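Local coordinates for translation initiation factor eif-2b-like protein (Chaetomium thermophilum, PDB 4ZEO), which serves as the delta subunit of eIF2B, the heterodecameric guanine nucleotide exchange factor for eIF2, and so probably takes part in translation initiation, at residues N365-A370 with F426-E431; V388-E393 with R432-V437. All blocks are in the same frame, centred on the assembly; numbering follows the deposited sequence.

Interaction 1 (N365-A370 with F426-E431); sequences NGSLHA and FDNTHE
Phe426 and His369 pack together beside the last hydrogen-bonded pair of the two strands. From CB outward, the Phe426 side chain first touches the imidazole, with CB 3.3 Å from His369 NE2. CG and CD2 then lie against His369 CE1, which sits over one face of the phenyl ring, while CD1 passes the Ala370 carbonyl, whose O lies at the ring edge. The contact fades at CE2, 4.2 Å from His369 CE1. With centroids 4.5 Å apart and planes at 36°, the rings meet obliquely. Between Leu368 and Thr429, and between Ala370 and Asp427, the backbones form antiparallel hydrogen-bonded pairs; Thr429 N to Leu368 O is 2.8 Å. This adds strand 426-429 to one side of strand 368-371 in a small three-stranded antiparallel sheet completed by 361-362. Asp427 OD2 reaches on to the backbone N of Gly373 and Ala375, at the start of helix 374-384. The polar end is organised around an Asx turn: Asn365 OD1 accepts from Ser367 N and, on a lone pair, from Ser367 OG at 2.7 Å. Held between the backbone N and the carbonyl carbon (chi1 61°), OG also accepts from Asn428 ND2 at 2.8 Å, lying in the plane of that amide. An alanine at Ser367 would probably leave Asn428 ND2 without this acceptor and its amide freer to turn. One water joins Asn428 OD1 (2.6 Å) to Asn365 ND2 (2.8 Å).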
ATOM      1  N   ASN A 365       1.852 -15.952  -6.335  1.00 50.18           N
ATOM      2  CA  ASN A 365       2.616 -16.298  -7.544  1.00 49.41           C
ATOM      3  C   ASN A 365       3.606 -15.214  -7.975  1.00 47.77           C
ATOM      4  O   ASN A 365       4.270 -15.343  -8.994  1.00 50.48           O
ATOM      5  CB  ASN A 365       1.658 -16.638  -8.697  1.00 49.41           C
ATOM      6  CG  ASN A 365       0.981 -15.421  -9.288  1.00 48.24           C
ATOM      7  OD1 ASN A 365       0.979 -14.321  -8.705  1.00 48.25           O
ATOM      8  ND2 ASN A 365       0.364 -15.615 -10.432  1.00 47.46           N
ATOM      9  N   GLY A 366       3.656 -14.119  -7.232  1.00 44.66           N
ATOM     10  CA  GLY A 366       4.609 -13.059  -7.497  1.00 41.53           C
ATOM     11  C   GLY A 366       4.106 -11.958  -8.423  1.00 41.51           C
ATOM     12  O   GLY A 366       4.857 -11.071  -8.791  1.00 42.02           O
ATOM     13  N   SER A 367       2.850 -12.010  -8.834  1.00 41.75           N
ATOM     14  CA  SER A 367       2.337 -10.986  -9.740  1.00 40.56           C
ATOM     15  C   SER A 367       1.853  -9.766  -8.984  1.00 38.87           C
ATOM     16  O   SER A 367       1.498  -9.850  -7.812  1.00 39.83           O
ATOM     17  CB  SER A 367       1.216 -11.543 -10.628  1.00 42.30           C
ATOM     18  OG  SER A 367       0.127 -11.996  -9.850  1.00 45.52           O
ATOM     19  N   LEU A 368       1.834  -8.636  -9.677  1.00 36.58           N
ATOM     20  CA  LEU A 368       1.502  -7.361  -9.082  1.00 33.09           C
ATOM     21  C   LEU A 368       0.088  -6.957  -9.471  1.00 38.18           C
ATOM     22  O   LEU A 368      -0.266  -6.936 -10.652  1.00 40.14           O
ATOM     23  CB  LEU A 368       2.498  -6.287  -9.504  1.00 29.46           C
ATOM     24  CG  LEU A 368       2.112  -4.840  -9.149  1.00 29.25           C
ATOM     25  CD1 LEU A 368       2.276  -4.527  -7.625  1.00 24.54           C
ATOM     26  CD2 LEU A 368       2.909  -3.873 -10.015  1.00 25.64           C
ATOM     27  N   HIS A 369      -0.722  -6.711  -8.447  1.00 38.45           N
ATOM     28  CA  HIS A 369      -2.050  -6.155  -8.585  1.00 39.23           C
ATOM     29  C   HIS A 369      -1.925  -4.629  -8.573  1.00 38.76           C
ATOM     30  O   HIS A 369      -1.468  -4.053  -7.604  1.00 38.37           O
ATOM     31  CB  HIS A 369      -2.931  -6.647  -7.447  1.00 41.45           C
ATOM     32  CG  HIS A 369      -4.393  -6.502  -7.704  1.00 44.69           C
ATOM     33  ND1 HIS A 369      -5.232  -5.823  -6.848  1.00 46.67           N
ATOM     34  CD2 HIS A 369      -5.171  -6.946  -8.721  1.00 45.91           C
ATOM     35  CE1 HIS A 369      -6.462  -5.859  -7.325  1.00 48.11           C
ATOM     36  NE2 HIS A 369      -6.451  -6.533  -8.459  1.00 47.29           N
ATOM     37  N   ALA A 370      -2.274  -3.977  -9.672  1.00 39.08           N
ATOM     38  CA  ALA A 370      -1.988  -2.550  -9.816  1.00 37.63           C
ATOM     39  C   ALA A 370      -3.009  -1.922 -10.777  1.00 40.29           C
ATOM     40  O   ALA A 370      -3.681  -2.656 -11.507  1.00 44.07           O
ATOM     41  CB  ALA A 370      -0.542  -2.343 -10.300  1.00 34.87           C
ATOM     42  N   PHE A 426      -8.178  -2.670 -12.148  1.00 67.52           N
ATOM     43  CA  PHE A 426      -6.884  -3.236 -11.804  1.00 59.49           C
ATOM     44  C   PHE A 426      -6.494  -4.226 -12.882  1.00 54.70           C
ATOM     45  O   PHE A 426      -7.369  -4.805 -13.525  1.00 54.54           O
ATOM     46  CB  PHE A 426      -6.933  -3.941 -10.441  1.00 60.58           C
ATOM     47  CG  PHE A 426      -7.063  -3.010  -9.272  1.00 63.27           C
ATOM     48  CD1 PHE A 426      -6.044  -2.114  -8.963  1.00 61.80           C
ATOM     49  CD2 PHE A 426      -8.227  -3.004  -8.497  1.00 66.42           C
ATOM     50  CE1 PHE A 426      -6.168  -1.243  -7.895  1.00 61.84           C
ATOM     51  CE2 PHE A 426      -8.359  -2.133  -7.419  1.00 66.61           C
ATOM     52  CZ  PHE A 426      -7.323  -1.252  -7.117  1.00 64.31           C
ATOM     53  N   ASP A 427      -5.194  -4.395 -13.118  1.00 50.17           N
ATOM     54  CA  ASP A 427      -4.748  -5.483 -13.982  1.00 48.82           C
ATOM     55  C   ASP A 427      -3.628  -6.267 -13.267  1.00 48.19           C
ATOM     56  O   ASP A 427      -3.146  -5.871 -12.200  1.00 48.37           O
ATOM     57  CB  ASP A 427      -4.321  -4.979 -15.379  1.00 46.32           C
ATOM     58  CG  ASP A 427      -3.058  -4.103 -15.370  1.00 44.50           C
ATOM     59  OD1 ASP A 427      -2.316  -4.067 -14.373  1.00 43.31           O
ATOM     60  OD2 ASP A 427      -2.803  -3.436 -16.391  1.00 44.27           O
ATOM     61  N   ASN A 428      -3.233  -7.391 -13.845  1.00 48.43           N
ATOM     62  CA  ASN A 428      -2.216  -8.229 -13.245  1.00 46.04           C
ATOM     63  C   ASN A 428      -0.893  -8.210 -13.988  1.00 43.51           C
ATOM     64  O   ASN A 428      -0.837  -8.517 -15.177  1.00 45.38           O
ATOM     65  CB  ASN A 428      -2.735  -9.654 -13.160  1.00 47.88           C
ATOM     66  CG  ASN A 428      -1.846 -10.540 -12.346  1.00 49.15           C
ATOM     67  OD1 ASN A 428      -1.164 -11.410 -12.890  1.00 52.13           O
ATOM     68  ND2 ASN A 428      -1.805 -10.308 -11.034  1.00 48.04           N
ATOM     69  N   THR A 429       0.182  -7.857 -13.294  1.00 38.96           N
ATOM     70  CA  THR A 429       1.486  -7.924 -13.939  1.00 37.44           C
ATOM     71  C   THR A 429       2.200  -9.193 -13.500  1.00 37.12           C
ATOM     72  O   THR A 429       2.638  -9.301 -12.344  1.00 33.60           O
ATOM     73  CB  THR A 429       2.372  -6.681 -13.629  1.00 38.07           C
ATOM     74  OG1 THR A 429       1.743  -5.482 -14.124  1.00 37.34           O
ATOM     75  CG2 THR A 429       3.731  -6.826 -14.301  1.00 37.13           C
ATOM     76  N   HIS A 430       2.361 -10.134 -14.443  1.00 40.75           N
ATOM     77  CA  HIS A 430       2.999 -11.432 -14.167  1.00 42.40           C
ATOM     78  C   HIS A 430       4.447 -11.180 -13.739  1.00 43.00           C
ATOM     79  O   HIS A 430       5.075 -10.244 -14.224  1.00 41.18           O
ATOM     80  CB  HIS A 430       2.964 -12.314 -15.404  1.00 45.55           C
ATOM     81  CG  HIS A 430       3.321 -13.743 -15.141  1.00 48.84           C
ATOM     82  ND1 HIS A 430       4.625 -14.154 -14.955  1.00 48.32           N
ATOM     83  CD2 HIS A 430       2.567 -14.868 -15.111  1.00 50.58           C
ATOM     84  CE1 HIS A 430       4.650 -15.460 -14.762  1.00 49.37           C
ATOM     85  NE2 HIS A 430       3.415 -15.918 -14.863  1.00 50.82           N
ATOM     86  N   GLU A 431       4.975 -12.000 -12.830  1.00 48.13           N
ATOM     87  CA  GLU A 431       6.333 -11.802 -12.294  1.00 50.65           C
ATOM     88  C   GLU A 431       7.424 -11.813 -13.387  1.00 47.69           C
ATOM     89  O   GLU A 431       8.502 -11.257 -13.220  1.00 45.85           O
ATOM     90  CB  GLU A 431       6.642 -12.840 -11.224  1.00 59.94           C
ATOM     91  CG  GLU A 431       7.302 -14.109 -11.731  1.00 71.34           C
ATOM     92  CD  GLU A 431       7.812 -14.961 -10.592  1.00 82.70           C
ATOM     93  OE1 GLU A 431       8.093 -16.162 -10.816  1.00 90.82           O
ATOM     94  OE2 GLU A 431       7.940 -14.413  -9.469  1.00 85.43           O
TER
HETATM   95  O   HOH W   1       3.401 -14.515 -11.812  1.00 58.30           O
HETATM   96  O   HOH W   2      -0.816 -13.977 -12.443  1.00 63.36           O
HETATM   97  O   HOH W   3      -0.428  -4.768 -12.618  1.00 35.31           O

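Interaction 2 (V388-E393 with R432-V437); sequences VIVLCE and RYITGV
Ile389 and Val390 pair in parallel with Gly436 and Val437 at the margin of the parallel sheet of a Rossmann-like domain, and the preceding loop residues Ile434 and Thr435 also touch Val388 and Val390. Strand 436-438 is outermost within this chain, and strand 354-358 flanks strand 387-391 on its other side. Among the hydrogen bonds, Val388 O takes two donors, Thr435 N at 2.9 Å on a lone pair and Gly436 N at 3.3 Å. Val390 N gives to Gly436 O at 2.9 Å, nearly along the C=O axis. A side chain supplies the last: Val388 N points straight at Thr435 OG1 (2.9 Å, 178° at the hydrogen), a bond made possible because OG1 stands anti to the carbonyl carbon, beside the backbone N (chi1 -57°). Two CA-H...O contacts, from Ile389 CA to Gly436 O and from Val437 CA to Val390 O, fill in between the strands. The apolar contacts gather round Val390, whose CG2 meets Ile434 CG2 at 3.6 Å as the two side chains cross obliquely, and whose CB faces Val437 CG2. On the same flank, Val388 packs against Ala381 of helix 374-384, while its CG1 lies 3.4 Å from Tyr433 O.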
ATOM      1  N   VAL A 388      12.523  -3.381 -14.622  1.00 37.30           N
ATOM      2  CA  VAL A 388      11.220  -3.052 -14.074  1.00 34.60           C
ATOM      3  C   VAL A 388      11.309  -3.296 -12.577  1.00 34.32           C
ATOM      4  O   VAL A 388      11.456  -4.431 -12.125  1.00 37.05           O
ATOM      5  CB  VAL A 388      10.072  -3.867 -14.734  1.00 29.91           C
ATOM      6  CG1 VAL A 388       8.710  -3.585 -14.056  1.00 28.34           C
ATOM      7  CG2 VAL A 388       9.993  -3.565 -16.224  1.00 30.91           C
ATOM      8  N   ILE A 389      11.274  -2.206 -11.819  1.00 32.81           N
ATOM      9  CA  ILE A 389      11.390  -2.251 -10.367  1.00 29.88           C
ATOM     10  C   ILE A 389      10.076  -1.926  -9.742  1.00 30.63           C
ATOM     11  O   ILE A 389       9.495  -0.851  -9.986  1.00 31.98           O
ATOM     12  CB  ILE A 389      12.452  -1.265  -9.841  1.00 32.45           C
ATOM     13  CG1 ILE A 389      13.766  -1.498 -10.590  1.00 36.37           C
ATOM     14  CG2 ILE A 389      12.677  -1.437  -8.342  1.00 30.54           C
ATOM     15  CD1 ILE A 389      14.940  -0.756 -10.004  1.00 40.35           C
ATOM     16  N   VAL A 390       9.604  -2.859  -8.924  1.00 29.23           N
ATOM     17  CA  VAL A 390       8.343  -2.680  -8.229  1.00 30.71           C
ATOM     18  C   VAL A 390       8.612  -2.369  -6.768  1.00 34.20           C
ATOM     19  O   VAL A 390       9.404  -3.054  -6.116  1.00 35.70           O
ATOM     20  CB  VAL A 390       7.448  -3.923  -8.343  1.00 30.66           C
ATOM     21  CG1 VAL A 390       6.247  -3.816  -7.383  1.00 29.75           C
ATOM     22  CG2 VAL A 390       7.009  -4.133  -9.786  1.00 28.38           C
ATOM     23  N   LEU A 391       7.966  -1.317  -6.277  1.00 35.38           N
ATOM     24  CA  LEU A 391       8.092  -0.853  -4.886  1.00 32.77           C
ATOM     25  C   LEU A 391       6.842  -1.209  -4.102  1.00 34.48           C
ATOM     26  O   LEU A 391       5.727  -0.843  -4.494  1.00 33.21           O
ATOM     27  CB  LEU A 391       8.309   0.648  -4.836  1.00 31.91           C
ATOM     28  CG  LEU A 391       9.395   1.219  -5.755  1.00 32.58           C
ATOM     29  CD1 LEU A 391       9.439   2.756  -5.686  1.00 31.67           C
ATOM     30  CD2 LEU A 391      10.752   0.611  -5.397  1.00 33.88           C
ATOM     31  N   CYS A 392       7.010  -1.953  -3.014  1.00 34.68           N
ATOM     32  CA  CYS A 392       5.847  -2.412  -2.269  1.00 34.59           C
ATOM     33  C   CYS A 392       6.173  -2.820  -0.820  1.00 35.58           C
ATOM     34  O   CYS A 392       7.183  -3.474  -0.557  1.00 37.07           O
ATOM     35  CB  CYS A 392       5.219  -3.585  -3.051  1.00 34.59           C
ATOM     36  SG  CYS A 392       3.610  -4.144  -2.516  1.00 39.69           S
ATOM     37  N   GLU A 393       5.271  -2.497   0.097  1.00 34.85           N
ATOM     38  CA  GLU A 393       5.431  -2.858   1.506  1.00 34.21           C
ATOM     39  C   GLU A 393       5.121  -4.343   1.654  1.00 36.10           C
ATOM     40  O   GLU A 393       4.259  -4.865   0.958  1.00 38.04           O
ATOM     41  CB  GLU A 393       4.500  -2.014   2.401  1.00 31.79           C
ATOM     42  CG  GLU A 393       4.741  -0.515   2.309  1.00 34.28           C
ATOM     43  CD  GLU A 393       3.936   0.197   1.190  1.00 44.45           C
ATOM     44  OE1 GLU A 393       3.443  -0.465   0.233  1.00 43.51           O
ATOM     45  OE2 GLU A 393       3.793   1.436   1.281  1.00 43.90           O
ATOM     46  N   ARG A 432       7.117 -12.460 -14.495  1.00 47.43           N
ATOM     47  CA  ARG A 432       7.978 -12.554 -15.659  1.00 47.87           C
ATOM     48  C   ARG A 432       8.319 -11.133 -16.186  1.00 37.98           C
ATOM     49  O   ARG A 432       9.333 -10.923 -16.872  1.00 38.81           O
ATOM     50  CB  ARG A 432       7.260 -13.444 -16.694  1.00 48.63           C
ATOM     51  CG  ARG A 432       7.654 -13.325 -18.118  1.00 50.58           C
ATOM     52  CD  ARG A 432       6.515 -13.800 -19.071  1.00 75.05           C
ATOM     53  NE  ARG A 432       5.827 -15.009 -18.614  1.00 75.17           N
ATOM     54  CZ  ARG A 432       4.501 -15.130 -18.536  1.00 74.18           C
ATOM     55  NH1 ARG A 432       3.960 -16.260 -18.103  1.00 74.64           N
ATOM     56  NH2 ARG A 432       3.708 -14.125 -18.893  1.00 73.84           N
ATOM     57  N   TYR A 433       7.448 -10.169 -15.897  1.00 34.48           N
ATOM     58  CA  TYR A 433       7.665  -8.802 -16.359  1.00 34.51           C
ATOM     59  C   TYR A 433       8.184  -7.912 -15.256  1.00 35.25           C
ATOM     60  O   TYR A 433       8.200  -6.677 -15.404  1.00 36.26           O
ATOM     61  CB  TYR A 433       6.385  -8.199 -16.954  1.00 34.80           C
ATOM     62  CG  TYR A 433       5.761  -9.087 -18.002  1.00 39.09           C
ATOM     63  CD1 TYR A 433       6.404  -9.323 -19.229  1.00 38.28           C
ATOM     64  CD2 TYR A 433       4.514  -9.667 -17.791  1.00 40.12           C
ATOM     65  CE1 TYR A 433       5.833 -10.129 -20.180  1.00 40.30           C
ATOM     66  CE2 TYR A 433       3.934 -10.476 -18.752  1.00 40.12           C
ATOM     67  CZ  TYR A 433       4.596 -10.697 -19.938  1.00 41.20           C
ATOM     68  OH  TYR A 433       4.026 -11.503 -20.874  1.00 45.93           O
ATOM     69  N   ILE A 434       8.555  -8.522 -14.132  1.00 34.98           N
ATOM     70  CA  ILE A 434       9.124  -7.772 -13.020  1.00 34.21           C
ATOM     71  C   ILE A 434      10.565  -8.200 -12.757  1.00 37.13           C
ATOM     72  O   ILE A 434      10.834  -9.366 -12.496  1.00 39.77           O
ATOM     73  CB  ILE A 434       8.274  -7.938 -11.747  1.00 34.55           C
ATOM     74  CG1 ILE A 434       6.826  -7.527 -12.028  1.00 33.88           C
ATOM     75  CG2 ILE A 434       8.858  -7.129 -10.583  1.00 32.09           C
ATOM     76  CD1 ILE A 434       5.818  -8.055 -11.013  1.00 33.14           C
ATOM     77  N   THR A 435      11.491  -7.252 -12.861  1.00 37.26           N
ATOM     78  CA  THR A 435      12.905  -7.500 -12.601  1.00 37.88           C
ATOM     79  C   THR A 435      13.143  -7.765 -11.118  1.00 40.03           C
ATOM     80  O   THR A 435      13.827  -8.703 -10.738  1.00 43.72           O
ATOM     81  CB  THR A 435      13.780  -6.312 -13.048  1.00 38.80           C
ATOM     82  OG1 THR A 435      13.555  -6.045 -14.439  1.00 40.12           O
ATOM     83  CG2 THR A 435      15.272  -6.604 -12.827  1.00 38.39           C
ATOM     84  N   GLY A 436      12.585  -6.913 -10.274  1.00 37.36           N
ATOM     85  CA  GLY A 436      12.741  -7.092  -8.852  1.00 34.89           C
ATOM     86  C   GLY A 436      11.779  -6.240  -8.071  1.00 35.30           C
ATOM     87  O   GLY A 436      11.238  -5.261  -8.592  1.00 34.88           O
ATOM     88  N   VAL A 437      11.573  -6.623  -6.813  1.00 36.29           N
ATOM     89  CA  VAL A 437      10.703  -5.887  -5.912  1.00 34.97           C
ATOM     90  C   VAL A 437      11.497  -5.331  -4.723  1.00 34.72           C
ATOM     91  O   VAL A 437      12.225  -6.063  -4.061  1.00 36.54           O
ATOM     92  CB  VAL A 437       9.587  -6.786  -5.352  1.00 35.67           C
ATOM     93  CG1 VAL A 437       8.618  -5.956  -4.473  1.00 32.43           C
ATOM     94  CG2 VAL A 437       8.833  -7.430  -6.480  1.00 36.47           C
TER

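From the N terminus, the chain passes through the helices up to residue 277 and the first four strands of the parallel sheet before reaching 365-370. Helix 374-384 then leads to 388-393, and a partly unmodelled connection follows. Interaction 1 closes the first long loop when the chain returns as 426-431; the chain runs straight on into 432-437, which closes the second through interaction 2. The segments alternate, so the two loops cross instead of nesting. The small antiparallel sheet is thereby tied to the edge of the parallel one. The two interactions, their centres about 10 Å apart, touch directly where Leu368 CD1 lies 4.0 Å from Val390 CG1, with Ile434 CD1 against Leu368 CB besides.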